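Local coordinates for protein probable UbiX-like flavin prenyltransferase (Escherichia coli, PDB 1SBZ) that probably transfers a prenyl group from dimethylallyl phosphate to reduced FMN, making the prenylated flavin cofactor needed by a phenolic acid decarboxylase, at residues A13-A18 against D160-V165; V118-E123 against V145-A150. All coordinates share one frame; numbering follows the deposited sequence.

Contact 1: residues A13-A18 against D160-V165; sequences APLGVA and DIVHHV
V162 presents one methyl, CG1, to A18 and to the backbone of the facing helix, and most of the contact is apolar. The tightest touch is V162 CG1 on A18 CB at 3.5 Å. CG1 is anti to the backbone N of V162 (chi1 170°), which directs this branch at A18. Beside it L15 makes the second apolar pairing: its CD2 branch lies 3.8 Å from V165 CG1, the two side chains passing at a slant, and the same L15 CD2 is in looser reach of V162. L15 CB does not itself face helix 160-165; the end of the side chain closes the distance.

Backbone atoms supply the other kind of contact. V162 CG1 sits 3.8 Å from P14 O and 4.1 Å from L15 CA, so the methyl rests on the helix surface itself. P14 O stays satisfied while touched, since A18 N donates to it within the helical turn (3.0 Å). With alanine and main chain meeting valine, the segment axes come to 9.4 Å, at a signed crossing angle of -58°.

F151 of a second subunit packs on P14 and V162, and I161 packs on I161 of that same second subunit. Within the subunit, helix 13-24, which follows strand 2-7 and the FMN-binding loop, sets A13 against helix 37-46, while L15 also rests on P147, in the loop that leads from strand 143-144 to helix 158-170.

Contact 2: residues V118-E123 against V145-A150; sequences VLVPRE and VPPMPA. With FMN (flavin mononucleotide), chain H.
L119 O accepts a hydrogen bond from V145 N at 2.8 Å, with an N-H...O angle of 162°, tying the end of strand 116-121 to the start of the loop after strand 143-144. Beyond it the bonding gives way to CA-H...O contacts: V120 CA lies 3.3 Å from V145 O, and P146 CA lies 3.4 Å from P121 O. Prolines deny this run amide donors, and both carbonyl oxygens are buried without a hydrogen-bond partner. Earlier in the strand, V118 CG1 touches V145 CG2 at 3.6 Å, and P121 CG stands against P146 CB.

These are the C-terminal ends of two neighbouring parallel strands, with the loop that follows the second; joined through helix 128-139, the strands form a beta-alpha-beta unit of the Rossmann-like flavoprotein fold, whose strand ends hold the FMN.

R122 leaves the strand there. Its CB and CG lie against P147 CG, with CG nearest at 3.8 Å and the two side chains roughly perpendicular. A bend at chi2 (-82°) then turns CD off the proline, and CD comes near FMN O4. NE and NH2 donate hydrogen bonds to P149 O and M148 O, respectively, of a second subunit. NH1 donates to FMN O4 at 3.0 Å, the flavin oxygen lying near the guanidinium plane, and forms a salt bridge to E123 OE1. The main chain grips the same ring edge, FMN N3 donating to R122 O at 2.9 Å.

Overall arrangement
From the N terminus, strand 2-7 runs through the FMN-binding loop into helix 13-24, whose first turns supply one half of contact 1. The chain then adds strands 30-35, 60-62 and 80-86 to the parallel sheet before strand 116-121 opens contact 2. Helix 128-139 and strand 143-144 bring it back, so 145-150 closes a short loop of 21 residues. Helix 158-170 finally reaches 13-24 and closes the long loop of contact 1, within which contact 2 is nested. The two meet directly, about 10 Å apart between centres: V165 packs on P147, H164 on A150 and I161 on P149. The first and last helices thus both pack on loop 145-150, which contact 2 holds against the flavin-binding end of strand 116-121.

Contact 1: residues A13-A18 against D160-V165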
loop_
_atom_site.group_PDB
_atom_site.type_symbol
_atom_site.label_atom_id
_atom_site.label_comp_id
_atom_site.label_asym_id
_atom_site.label_seq_id
_atom_site.Cartn_x
_atom_site.Cartn_y
_atom_site.Cartn_z
ATOM N N ALA D 13 -27.107 5.053 25.286
ATOM C CA ALA D 13 -28.375 5.658 24.857
ATOM C C ALA D 13 -28.660 7.020 25.516
ATOM O O ALA D 13 -29.243 7.891 24.865
ATOM C CB ALA D 13 -29.544 4.697 25.066
ATOM N N PRO D 14 -28.265 7.223 26.782
ATOM C CA PRO D 14 -28.393 8.539 27.420
ATOM C C PRO D 14 -27.727 9.679 26.648
ATOM O O PRO D 14 -28.197 10.813 26.728
ATOM C CB PRO D 14 -27.693 8.341 28.769
ATOM C CG PRO D 14 -27.879 6.907 29.060
ATOM C CD PRO D 14 -27.736 6.225 27.733
ATOM N N LEU D 15 -26.650 9.372 25.918
ATOM C CA LEU D 15 -25.982 10.339 25.033
ATOM C C LEU D 15 -26.908 10.786 23.904
ATOM O O LEU D 15 -26.971 11.969 23.583
ATOM C CB LEU D 15 -24.703 9.738 24.432
ATOM C CG LEU D 15 -23.580 9.298 25.377
ATOM C CD1 LEU D 15 -22.658 8.296 24.698
ATOM C CD2 LEU D 15 -22.796 10.514 25.893
ATOM N N GLY D 16 -27.617 9.829 23.300
ATOM C CA GLY D 16 -28.553 10.124 22.212
ATOM C C GLY D 16 -29.738 10.949 22.676
ATOM O O GLY D 16 -30.096 11.951 22.047
ATOM N N VAL D 17 -30.349 10.527 23.778
ATOM C CA VAL D 17 -31.492 11.239 24.364
ATOM C C VAL D 17 -31.133 12.681 24.731
ATOM O O VAL D 17 -31.896 13.602 24.439
ATOM C CB VAL D 17 -32.063 10.500 25.601
ATOM C CG1 VAL D 17 -33.279 11.244 26.175
ATOM C CG2 VAL D 17 -32.434 9.067 25.242
ATOM N N ALA D 18 -29.965 12.869 25.350
ATOM C CA ALA D 18 -29.515 14.195 25.751
ATOM C C ALA D 18 -29.252 15.112 24.554
ATOM O O ALA D 18 -29.584 16.296 24.594
ATOM C CB ALA D 18 -28.287 14.101 26.630
ATOM N N ASP D 160 -23.109 15.193 34.098
ATOM C CA ASP D 160 -21.987 16.097 33.811
ATOM C C ASP D 160 -21.188 15.634 32.590
ATOM O O ASP D 160 -20.869 16.434 31.710
ATOM C CB ASP D 160 -21.032 16.199 35.004
ATOM C CG ASP D 160 -21.562 17.077 36.135
ATOM O OD1 ASP D 160 -22.402 17.962 35.884
ATOM O OD2 ASP D 160 -21.156 16.954 37.316
ATOM N N ILE D 161 -20.871 14.342 32.557
ATOM C CA ILE D 161 -20.099 13.752 31.467
ATOM C C ILE D 161 -20.909 13.705 30.166
ATOM O O ILE D 161 -20.400 14.070 29.106
ATOM C CB ILE D 161 -19.565 12.355 31.876
ATOM C CG1 ILE D 161 -18.512 12.507 32.981
ATOM C CG2 ILE D 161 -18.979 11.603 30.668
ATOM C CD1 ILE D 161 -18.108 11.204 33.626
ATOM N N VAL D 162 -22.168 13.278 30.259
ATOM C CA VAL D 162 -23.053 13.208 29.093
ATOM C C VAL D 162 -23.177 14.572 28.405
ATOM O O VAL D 162 -23.037 14.673 27.185
ATOM C CB VAL D 162 -24.452 12.654 29.468
ATOM C CG1 VAL D 162 -25.443 12.819 28.315
ATOM C CG2 VAL D 162 -24.359 11.191 29.877
ATOM N N HIS D 163 -23.415 15.616 29.194
ATOM C CA HIS D 163 -23.639 16.953 28.652
ATOM C C HIS D 163 -22.400 17.565 28.022
ATOM O O HIS D 163 -22.502 18.335 27.065
ATOM C CB HIS D 163 -24.250 17.880 29.705
ATOM C CG HIS D 163 -25.695 17.590 29.970
ATOM N ND1 HIS D 163 -26.696 17.954 29.095
ATOM C CD2 HIS D 163 -26.303 16.935 30.989
ATOM C CE1 HIS D 163 -27.861 17.547 29.572
ATOM N NE2 HIS D 163 -27.650 16.925 30.718
ATOM N N HIS D 164 -21.235 17.214 28.555
ATOM C CA HIS D 164 -19.985 17.670 27.981
ATOM C C HIS D 164 -19.748 17.012 26.625
ATOM O O HIS D 164 -19.329 17.673 25.683
ATOM C CB HIS D 164 -18.818 17.393 28.925
ATOM C CG HIS D 164 -17.522 17.967 28.447
ATOM N ND1 HIS D 164 -17.205 19.301 28.585
ATOM C CD2 HIS D 164 -16.477 17.395 27.803
ATOM C CE1 HIS D 164 -16.011 19.523 28.062
ATOM N NE2 HIS D 164 -15.547 18.383 27.582
ATOM N N VAL D 165 -20.011 15.707 26.543
ATOM C CA VAL D 165 -19.883 14.964 25.291
ATOM C C VAL D 165 -20.820 15.564 24.252
ATOM O O VAL D 165 -20.397 15.881 23.145
ATOM C CB VAL D 165 -20.173 13.444 25.478
ATOM C CG1 VAL D 165 -20.262 12.735 24.136
ATOM C CG2 VAL D 165 -19.102 12.791 26.354
#

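Contact 2: residues V118-E123 against V145-A150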
loop_
_atom_site.group_PDB
_atom_site.type_symbol
_atom_site.label_atom_id
_atom_site.label_comp_id
_atom_site.label_asym_id
_atom_site.label_seq_id
_atom_site.Cartn_x
_atom_site.Cartn_y
_atom_site.Cartn_z
ATOM N N VAL D 118 -21.098 12.840 11.395
ATOM C CA VAL D 118 -20.442 12.825 12.701
ATOM C C VAL D 118 -20.813 11.536 13.425
ATOM O O VAL D 118 -21.982 11.285 13.698
ATOM C CB VAL D 118 -20.829 14.052 13.571
ATOM C CG1 VAL D 118 -20.182 13.974 14.962
ATOM C CG2 VAL D 118 -20.448 15.346 12.879
ATOM N N LEU D 119 -19.815 10.717 13.729
ATOM C CA LEU D 119 -20.060 9.455 14.424
ATOM C C LEU D 119 -19.630 9.563 15.870
ATOM O O LEU D 119 -18.630 10.213 16.178
ATOM C CB LEU D 119 -19.279 8.334 13.740
ATOM C CG LEU D 119 -19.894 7.466 12.638
ATOM C CD1 LEU D 119 -21.132 8.049 11.948
ATOM C CD2 LEU D 119 -18.826 7.030 11.622
ATOM N N VAL D 120 -20.372 8.913 16.760
ATOM C CA VAL D 120 -20.021 8.862 18.172
ATOM C C VAL D 120 -19.759 7.384 18.485
ATOM O O VAL D 120 -20.606 6.700 19.064
ATOM C CB VAL D 120 -21.156 9.487 19.067
ATOM C CG1 VAL D 120 -20.838 9.364 20.556
ATOM C CG2 VAL D 120 -21.387 10.962 18.693
ATOM N N PRO D 121 -18.597 6.875 18.067
ATOM C CA PRO D 121 -18.322 5.449 18.178
ATOM C C PRO D 121 -18.100 5.073 19.633
ATOM O O PRO D 121 -17.377 5.781 20.340
ATOM C CB PRO D 121 -17.026 5.290 17.380
ATOM C CG PRO D 121 -16.337 6.602 17.548
ATOM C CD PRO D 121 -17.445 7.611 17.501
ATOM N N ARG D 122 -18.719 3.980 20.076
ATOM C CA ARG D 122 -18.546 3.512 21.450
ATOM C C ARG D 122 -18.341 2.000 21.510
ATOM O O ARG D 122 -19.211 1.216 21.122
ATOM C CB ARG D 122 -19.711 3.956 22.357
ATOM C CG ARG D 122 -19.449 3.815 23.861
ATOM C CD ARG D 122 -19.678 2.390 24.401
ATOM N NE ARG D 122 -19.009 2.158 25.683
ATOM C CZ ARG D 122 -18.582 0.972 26.101
ATOM N NH1 ARG D 122 -18.742 -0.104 25.334
ATOM N NH2 ARG D 122 -17.982 0.865 27.286
ATOM N N GLU D 123 -17.160 1.626 21.997
ATOM C CA GLU D 123 -16.758 0.250 22.229
ATOM C C GLU D 123 -15.442 0.287 23.005
ATOM O O GLU D 123 -14.650 1.207 22.833
ATOM C CB GLU D 123 -16.577 -0.508 20.905
ATOM C CG GLU D 123 -16.315 -2.004 21.048
ATOM C CD GLU D 123 -17.289 -2.705 21.991
ATOM O OE1 GLU D 123 -17.205 -2.501 23.222
ATOM O OE2 GLU D 123 -18.121 -3.484 21.503
ATOM N N VAL D 145 -16.171 11.138 17.013
ATOM C CA VAL D 145 -16.320 11.775 18.324
ATOM C C VAL D 145 -16.755 10.760 19.392
ATOM O O VAL D 145 -17.901 10.777 19.841
ATOM C CB VAL D 145 -17.271 13.008 18.272
ATOM C CG1 VAL D 145 -16.959 13.971 19.400
ATOM C CG2 VAL D 145 -17.147 13.757 16.943
ATOM N N PRO D 146 -15.827 9.896 19.820
ATOM C CA PRO D 146 -16.122 8.909 20.850
ATOM C C PRO D 146 -16.428 9.638 22.156
ATOM O O PRO D 146 -15.868 10.714 22.381
ATOM C CB PRO D 146 -14.810 8.129 20.970
ATOM C CG PRO D 146 -13.765 9.103 20.566
ATOM C CD PRO D 146 -14.413 9.836 19.405
ATOM N N PRO D 147 -17.318 9.084 22.984
ATOM C CA PRO D 147 -17.727 9.730 24.226
ATOM C C PRO D 147 -16.700 9.624 25.357
ATOM O O PRO D 147 -16.986 9.033 26.388
ATOM C CB PRO D 147 -19.009 8.973 24.601
ATOM C CG PRO D 147 -18.842 7.614 24.004
ATOM C CD PRO D 147 -18.021 7.806 22.773
HETATM N N MSE D 148 -15.533 10.228 25.175
HETATM C CA MSE D 148 -14.457 10.200 26.166
HETATM C C MSE D 148 -14.643 11.279 27.241
HETATM O O MSE D 148 -14.664 12.460 26.914
HETATM C CB MSE D 148 -13.122 10.460 25.467
HETATM C CG MSE D 148 -12.878 9.605 24.243
HETATM SE SE MSE D 148 -11.503 8.331 24.634
HETATM C CE MSE D 148 -10.932 7.873 22.754
ATOM N N PRO D 149 -14.756 10.879 28.512
ATOM C CA PRO D 149 -14.914 11.832 29.611
ATOM C C PRO D 149 -13.761 12.817 29.779
ATOM O O PRO D 149 -12.598 12.467 29.564
ATOM C CB PRO D 149 -15.047 10.935 30.847
ATOM C CG PRO D 149 -14.481 9.653 30.455
ATOM C CD PRO D 149 -14.793 9.486 28.996
ATOM N N ALA D 150 -14.120 14.053 30.118
ATOM C CA ALA D 150 -13.175 15.099 30.475
ATOM C C ALA D 150 -13.260 15.294 31.987
ATOM O O ALA D 150 -14.350 15.249 32.561
ATOM C CB ALA D 150 -13.517 16.385 29.755
HETATM N N1 FMN H . -21.992 -2.955 20.367
HETATM C C2 FMN H . -20.919 -2.104 20.234
HETATM O O2 FMN H . -20.339 -2.074 19.155
HETATM N N3 FMN H . -20.517 -1.317 21.296
HETATM C C4 FMN H . -21.206 -1.380 22.501
HETATM O O4 FMN H . -21.005 -0.500 23.343
HETATM C C4A FMN H . -22.304 -2.249 22.631
HETATM N N5 FMN H . -23.021 -2.341 23.814
HETATM C C5A FMN H . -24.108 -3.204 23.914
HETATM C C6 FMN H . -24.831 -3.289 25.108
HETATM C C7 FMN H . -25.931 -4.154 25.216
HETATM C C7M FMN H . -26.891 -3.944 26.359
HETATM C C8 FMN H . -26.305 -4.940 24.119
HETATM C C8M FMN H . -27.619 -5.685 24.093
HETATM C C9 FMN H . -25.582 -4.851 22.935
HETATM C C9A FMN H . -24.487 -3.985 22.824
HETATM N N10 FMN H . -23.767 -3.905 21.634
HETATM C C10 FMN H . -22.686 -3.043 21.548
HETATM C "C1'" FMN H . -23.990 -4.929 20.553
HETATM C "C2'" FMN H . -24.849 -4.327 19.446
HETATM O "O2'" FMN H . -26.065 -3.865 19.997
HETATM C "C3'" FMN H . -25.091 -5.312 18.296
HETATM O "O3'" FMN H . -23.885 -5.491 17.566
HETATM C "C4'" FMN H . -26.225 -4.890 17.355
HETATM O "O4'" FMN H . -26.301 -5.753 16.236
HETATM C "C5'" FMN H . -26.068 -3.464 16.838
HETATM O "O5'" FMN H . -27.013 -3.220 15.808
HETATM P P FMN H . -27.335 -1.693 15.406
HETATM O O1P FMN H . -28.112 -1.078 16.552
HETATM O O2P FMN H . -28.135 -1.730 14.139
HETATM O O3P FMN H . -26.031 -0.950 15.192
#